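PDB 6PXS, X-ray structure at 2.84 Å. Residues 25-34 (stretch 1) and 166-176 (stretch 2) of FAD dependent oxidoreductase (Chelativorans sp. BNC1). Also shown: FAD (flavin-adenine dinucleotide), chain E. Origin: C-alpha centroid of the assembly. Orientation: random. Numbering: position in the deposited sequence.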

# COMPACT_ATOMS: atom_id res chain seq x y z
N GLN A 25 -19.68 -32.29 6.57
CA GLN A 25 -18.28 -31.97 6.85
C GLN A 25 -17.72 -31.20 5.65
O GLN A 25 -17.52 -31.77 4.58
CB GLN A 25 -17.48 -33.24 7.11
CG GLN A 25 -18.06 -34.11 8.22
CD GLN A 25 -17.30 -35.41 8.40
OE1 GLN A 25 -16.26 -35.62 7.77
NE2 GLN A 25 -17.82 -36.28 9.26
N VAL A 26 -17.46 -29.91 5.84
CA VAL A 26 -17.06 -29.01 4.77
C VAL A 26 -15.58 -28.71 4.89
O VAL A 26 -15.11 -28.29 5.96
CB VAL A 26 -17.88 -27.71 4.79
CG1 VAL A 26 -17.51 -26.82 3.62
CG2 VAL A 26 -19.37 -28.02 4.78
N GLU A 27 -14.84 -28.92 3.81
CA GLU A 27 -13.42 -28.57 3.71
C GLU A 27 -13.27 -27.53 2.61
O GLU A 27 -13.48 -27.83 1.43
CB GLU A 27 -12.56 -29.80 3.43
CG GLU A 27 -11.08 -29.51 3.26
CD GLU A 27 -10.25 -30.76 3.01
OE1 GLU A 27 -10.85 -31.83 2.80
OE2 GLU A 27 -9.01 -30.66 3.03
N ILE A 28 -12.91 -26.31 3.00
CA ILE A 28 -12.84 -25.17 2.08
C ILE A 28 -11.38 -24.89 1.76
O ILE A 28 -10.52 -24.87 2.65
CB ILE A 28 -13.51 -23.92 2.69
CG1 ILE A 28 -14.86 -24.29 3.32
CG2 ILE A 28 -13.70 -22.86 1.62
CD1 ILE A 28 -15.54 -23.13 4.02
N ILE A 29 -11.10 -24.66 0.48
CA ILE A 29 -9.77 -24.31 -0.00
C ILE A 29 -9.90 -23.09 -0.91
O ILE A 29 -10.75 -23.08 -1.81
CB ILE A 29 -9.10 -25.48 -0.74
CG1 ILE A 29 -9.06 -26.72 0.16
CG2 ILE A 29 -7.70 -25.08 -1.19
CD1 ILE A 29 -8.56 -27.97 -0.53
N ASP A 30 -9.07 -22.08 -0.68
CA ASP A 30 -9.15 -20.84 -1.44
C ASP A 30 -7.76 -20.22 -1.53
O ASP A 30 -7.16 -19.90 -0.50
CB ASP A 30 -10.13 -19.86 -0.78
CG ASP A 30 -10.23 -18.54 -1.52
OD1 ASP A 30 -10.79 -18.52 -2.64
OD2 ASP A 30 -9.74 -17.52 -0.98
N GLN A 31 -7.27 -20.04 -2.75
CA GLN A 31 -5.96 -19.44 -2.95
C GLN A 31 -5.97 -17.94 -2.71
O GLN A 31 -4.95 -17.37 -2.32
CB GLN A 31 -5.46 -19.75 -4.37
CG GLN A 31 -4.12 -19.13 -4.74
CD GLN A 31 -2.96 -19.72 -3.97
OE1 GLN A 31 -2.99 -19.80 -2.74
NE2 GLN A 31 -1.93 -20.15 -4.69
N ASN A 32 -7.12 -17.29 -2.91
CA ASN A 32 -7.22 -15.83 -2.83
C ASN A 32 -6.34 -15.17 -3.89
O ASN A 32 -5.49 -14.33 -3.59
CB ASN A 32 -6.86 -15.33 -1.43
CG ASN A 32 -7.31 -13.91 -1.18
OD1 ASN A 32 -8.35 -13.68 -0.56
ND2 ASN A 32 -6.54 -12.94 -1.66
N HIS A 33 -6.56 -15.57 -5.14
CA HIS A 33 -5.81 -15.01 -6.27
C HIS A 33 -5.89 -13.49 -6.26
O HIS A 33 -6.88 -12.93 -5.76
CB HIS A 33 -6.36 -15.54 -7.60
CG HIS A 33 -5.89 -16.92 -7.95
ND1 HIS A 33 -6.54 -18.06 -7.54
CD2 HIS A 33 -4.83 -17.34 -8.69
CE1 HIS A 33 -5.90 -19.12 -8.00
NE2 HIS A 33 -4.86 -18.71 -8.71
N PRO A 34 -4.89 -12.79 -6.78
CA PRO A 34 -5.05 -11.35 -7.01
C PRO A 34 -6.17 -11.09 -8.00
O PRO A 34 -6.28 -11.75 -9.04
CB PRO A 34 -3.68 -10.93 -7.58
CG PRO A 34 -2.74 -11.97 -7.08
CD PRO A 34 -3.51 -13.24 -7.05
N SER A 166 -19.30 -23.72 12.54
CA SER A 166 -20.17 -24.89 12.43
C SER A 166 -19.41 -26.11 11.91
O SER A 166 -19.97 -26.94 11.19
CB SER A 166 -21.36 -24.58 11.53
OG SER A 166 -22.11 -23.49 12.04
N GLY A 167 -18.13 -26.22 12.25
CA GLY A 167 -17.36 -27.41 11.95
C GLY A 167 -16.65 -27.43 10.62
O GLY A 167 -16.10 -28.47 10.24
N ALA A 168 -16.63 -26.32 9.89
CA ALA A 168 -15.95 -26.27 8.60
C ALA A 168 -14.49 -25.85 8.79
O ALA A 168 -14.07 -25.39 9.85
CB ALA A 168 -16.67 -25.31 7.65
N THR A 169 -13.71 -26.02 7.72
CA THR A 169 -12.28 -25.70 7.73
C THR A 169 -11.95 -24.83 6.53
O THR A 169 -12.51 -25.00 5.45
CB THR A 169 -11.42 -26.97 7.69
OG1 THR A 169 -11.56 -27.61 6.42
CG2 THR A 169 -11.83 -27.94 8.79
N LEU A 170 -11.03 -23.89 6.74
CA LEU A 170 -10.60 -22.96 5.69
C LEU A 170 -9.08 -22.98 5.62
O LEU A 170 -8.41 -22.92 6.65
CB LEU A 170 -11.11 -21.55 5.97
CG LEU A 170 -10.66 -20.45 5.00
CD1 LEU A 170 -11.10 -20.76 3.58
CD2 LEU A 170 -11.19 -19.10 5.45
N ARG A 171 -8.56 -23.04 4.40
CA ARG A 171 -7.12 -23.15 4.18
C ARG A 171 -6.75 -22.41 2.90
O ARG A 171 -7.54 -22.36 1.95
CB ARG A 171 -6.69 -24.62 4.10
CG ARG A 171 -5.32 -24.86 3.50
CD ARG A 171 -4.82 -26.27 3.79
NE ARG A 171 -5.78 -27.30 3.39
CZ ARG A 171 -5.77 -27.94 2.22
NH1 ARG A 171 -4.84 -27.67 1.31
NH2 ARG A 171 -6.69 -28.85 1.96
N ASN A 172 -5.55 -21.84 2.89
CA ASN A 172 -5.02 -21.15 1.73
C ASN A 172 -4.13 -22.13 0.97
O ASN A 172 -3.06 -22.50 1.45
CB ASN A 172 -4.24 -19.90 2.14
CG ASN A 172 -3.89 -19.01 0.96
OD1 ASN A 172 -2.76 -19.01 0.47
ND2 ASN A 172 -4.87 -18.23 0.50
N ASP A 173 -4.58 -22.54 -0.21
CA ASP A 173 -3.86 -23.56 -0.98
C ASP A 173 -4.39 -23.54 -2.40
O ASP A 173 -5.47 -23.02 -2.68
CB ASP A 173 -4.03 -24.95 -0.35
CG ASP A 173 -2.98 -25.93 -0.82
OD1 ASP A 173 -2.10 -25.53 -1.60
OD2 ASP A 173 -3.05 -27.11 -0.42
N TYR A 174 -3.60 -24.12 -3.31
CA TYR A 174 -3.97 -24.25 -4.71
C TYR A 174 -4.10 -25.73 -5.03
O TYR A 174 -3.12 -26.48 -4.90
CB TYR A 174 -2.92 -23.59 -5.62
CG TYR A 174 -3.34 -23.50 -7.07
CD1 TYR A 174 -4.19 -22.50 -7.52
CD2 TYR A 174 -2.87 -24.42 -8.01
CE1 TYR A 174 -4.57 -22.41 -8.85
CE2 TYR A 174 -3.24 -24.35 -9.34
CZ TYR A 174 -4.09 -23.34 -9.75
OH TYR A 174 -4.46 -23.26 -11.08
N VAL A 175 -5.29 -26.14 -5.44
CA VAL A 175 -5.59 -27.54 -5.72
C VAL A 175 -5.91 -27.68 -7.21
O VAL A 175 -6.13 -26.70 -7.92
CB VAL A 175 -6.74 -28.08 -4.86
CG1 VAL A 175 -6.38 -27.98 -3.38
CG2 VAL A 175 -8.04 -27.34 -5.16
N SER A 176 -5.94 -28.93 -7.66
CA SER A 176 -6.21 -29.23 -9.06
C SER A 176 -7.23 -30.35 -9.17
O SER A 176 -7.83 -30.75 -8.17
CB SER A 176 -4.91 -29.61 -9.78
OG SER A 176 -5.06 -29.57 -11.19
PA FAD E . -14.43 -15.09 -6.85
O1A FAD E . -13.33 -14.58 -7.71
O2A FAD E . -14.90 -14.10 -5.78
O5B FAD E . -14.05 -16.45 -6.17
C5B FAD E . -13.08 -17.34 -6.76
C4B FAD E . -12.16 -17.84 -5.67
O4B FAD E . -11.67 -19.16 -6.01
C3B FAD E . -10.92 -16.98 -5.44
O3B FAD E . -10.64 -16.87 -4.05
C2B FAD E . -9.82 -17.75 -6.17
O2B FAD E . -8.53 -17.50 -5.64
C1B FAD E . -10.27 -19.19 -5.90
N9A FAD E . -9.74 -20.18 -6.83
C8A FAD E . -9.86 -20.18 -8.19
N7A FAD E . -9.28 -21.20 -8.78
C5A FAD E . -8.73 -21.91 -7.72
C6A FAD E . -7.97 -23.10 -7.66
N6A FAD E . -7.63 -23.82 -8.74
N1A FAD E . -7.58 -23.54 -6.44
C2A FAD E . -7.92 -22.83 -5.36
N3A FAD E . -8.63 -21.70 -5.30
C4A FAD E . -9.00 -21.29 -6.51
N1 FAD E . -22.13 -7.99 -8.38
C2 FAD E . -23.29 -7.46 -7.90
O2 FAD E . -24.27 -8.16 -7.65
N3 FAD E . -23.38 -6.09 -7.69
C4 FAD E . -22.39 -5.17 -7.92
O4 FAD E . -22.58 -3.98 -7.70
C4X FAD E . -21.15 -5.75 -8.43
N5 FAD E . -20.16 -4.95 -8.68
C5X FAD E . -18.98 -5.50 -9.16
C6 FAD E . -17.91 -4.65 -9.43
C7 FAD E . -16.70 -5.15 -9.91
C7M FAD E . -15.56 -4.21 -10.19
C8 FAD E . -16.57 -6.53 -10.14
C8M FAD E . -15.28 -7.11 -10.67
C9 FAD E . -17.64 -7.38 -9.87
C9A FAD E . -18.84 -6.87 -9.39
N10 FAD E . -19.94 -7.71 -9.10
C10 FAD E . -21.12 -7.17 -8.63
C1' FAD E . -19.87 -9.16 -9.33
C2' FAD E . -19.33 -9.93 -8.13
O2' FAD E . -18.26 -9.21 -7.51
C3' FAD E . -18.80 -11.29 -8.61
O3' FAD E . -19.71 -11.83 -9.56
C4' FAD E . -18.61 -12.32 -7.50
O4' FAD E . -17.72 -11.78 -6.52
C5' FAD E . -18.06 -13.62 -8.04
O5' FAD E . -17.80 -14.52 -6.94
P FAD E . -17.11 -15.91 -7.18
O1P FAD E . -17.83 -16.64 -8.31
O2P FAD E . -16.95 -16.68 -5.92
O3P FAD E . -15.68 -15.48 -7.74

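How do the two backbones lie against each other? Strands 26-29 and 169-171 run parallel, their directions only 17° apart, with Glu27 beside Thr169, Ile28 beside Leu170 and Ile29 beside Arg171. As is usual in a parallel pair, one strand's residue bonds to two neighbours on the other: Ile28 N donates to Thr169 O at 2.8 Å, while Ile28 O accepts a weak bond from Arg171 N at 3.2 Å. Thr169 N to Val26 O (3.2 Å) and Asp30 N to Arg171 O (3.1 Å) extend the ladder at its two ends.

Which side chains meet across the sheet? Ile28 and Leu170 share one face, where Ile28 CG2 lies 3.9 Å from Leu170 CD1, an apolar contact. Glu27, Ile29, Thr169 and Arg171 occupy the other. There Ile29 CD1 reaches Val175 CG1 at 3.6 Å, farther along the second stretch.

How is the charge of Arg171 matched? Its NH2 forms a salt bridge with Glu27 OE2 at 3.1 Å, which lies near the guanidinium plane, where the N-H groups point. Its NH1 pairs with Asp173 OD2 at 2.6 Å, so the cation is shared between two carboxylates, one from each stretch. Ile29 CG1 covers one face of the guanidinium, leaving the edge to the acids.

What holds the stretches together beyond the strands? Asn172 ND2 donates a weak hydrogen bond to Gln31 O at 2.9 Å, a side chain reaching a backbone carbonyl past the ladder. Farther on, His33 and Tyr174 meet rim to rim, with His33 CE1 3.6 Å from Tyr174 CE1. Both stretches also hold the FAD: His33 N donates to FAD O2B at 2.8 Å, and FAD N6A gives a weak bond to Val175 O at 3.3 Å.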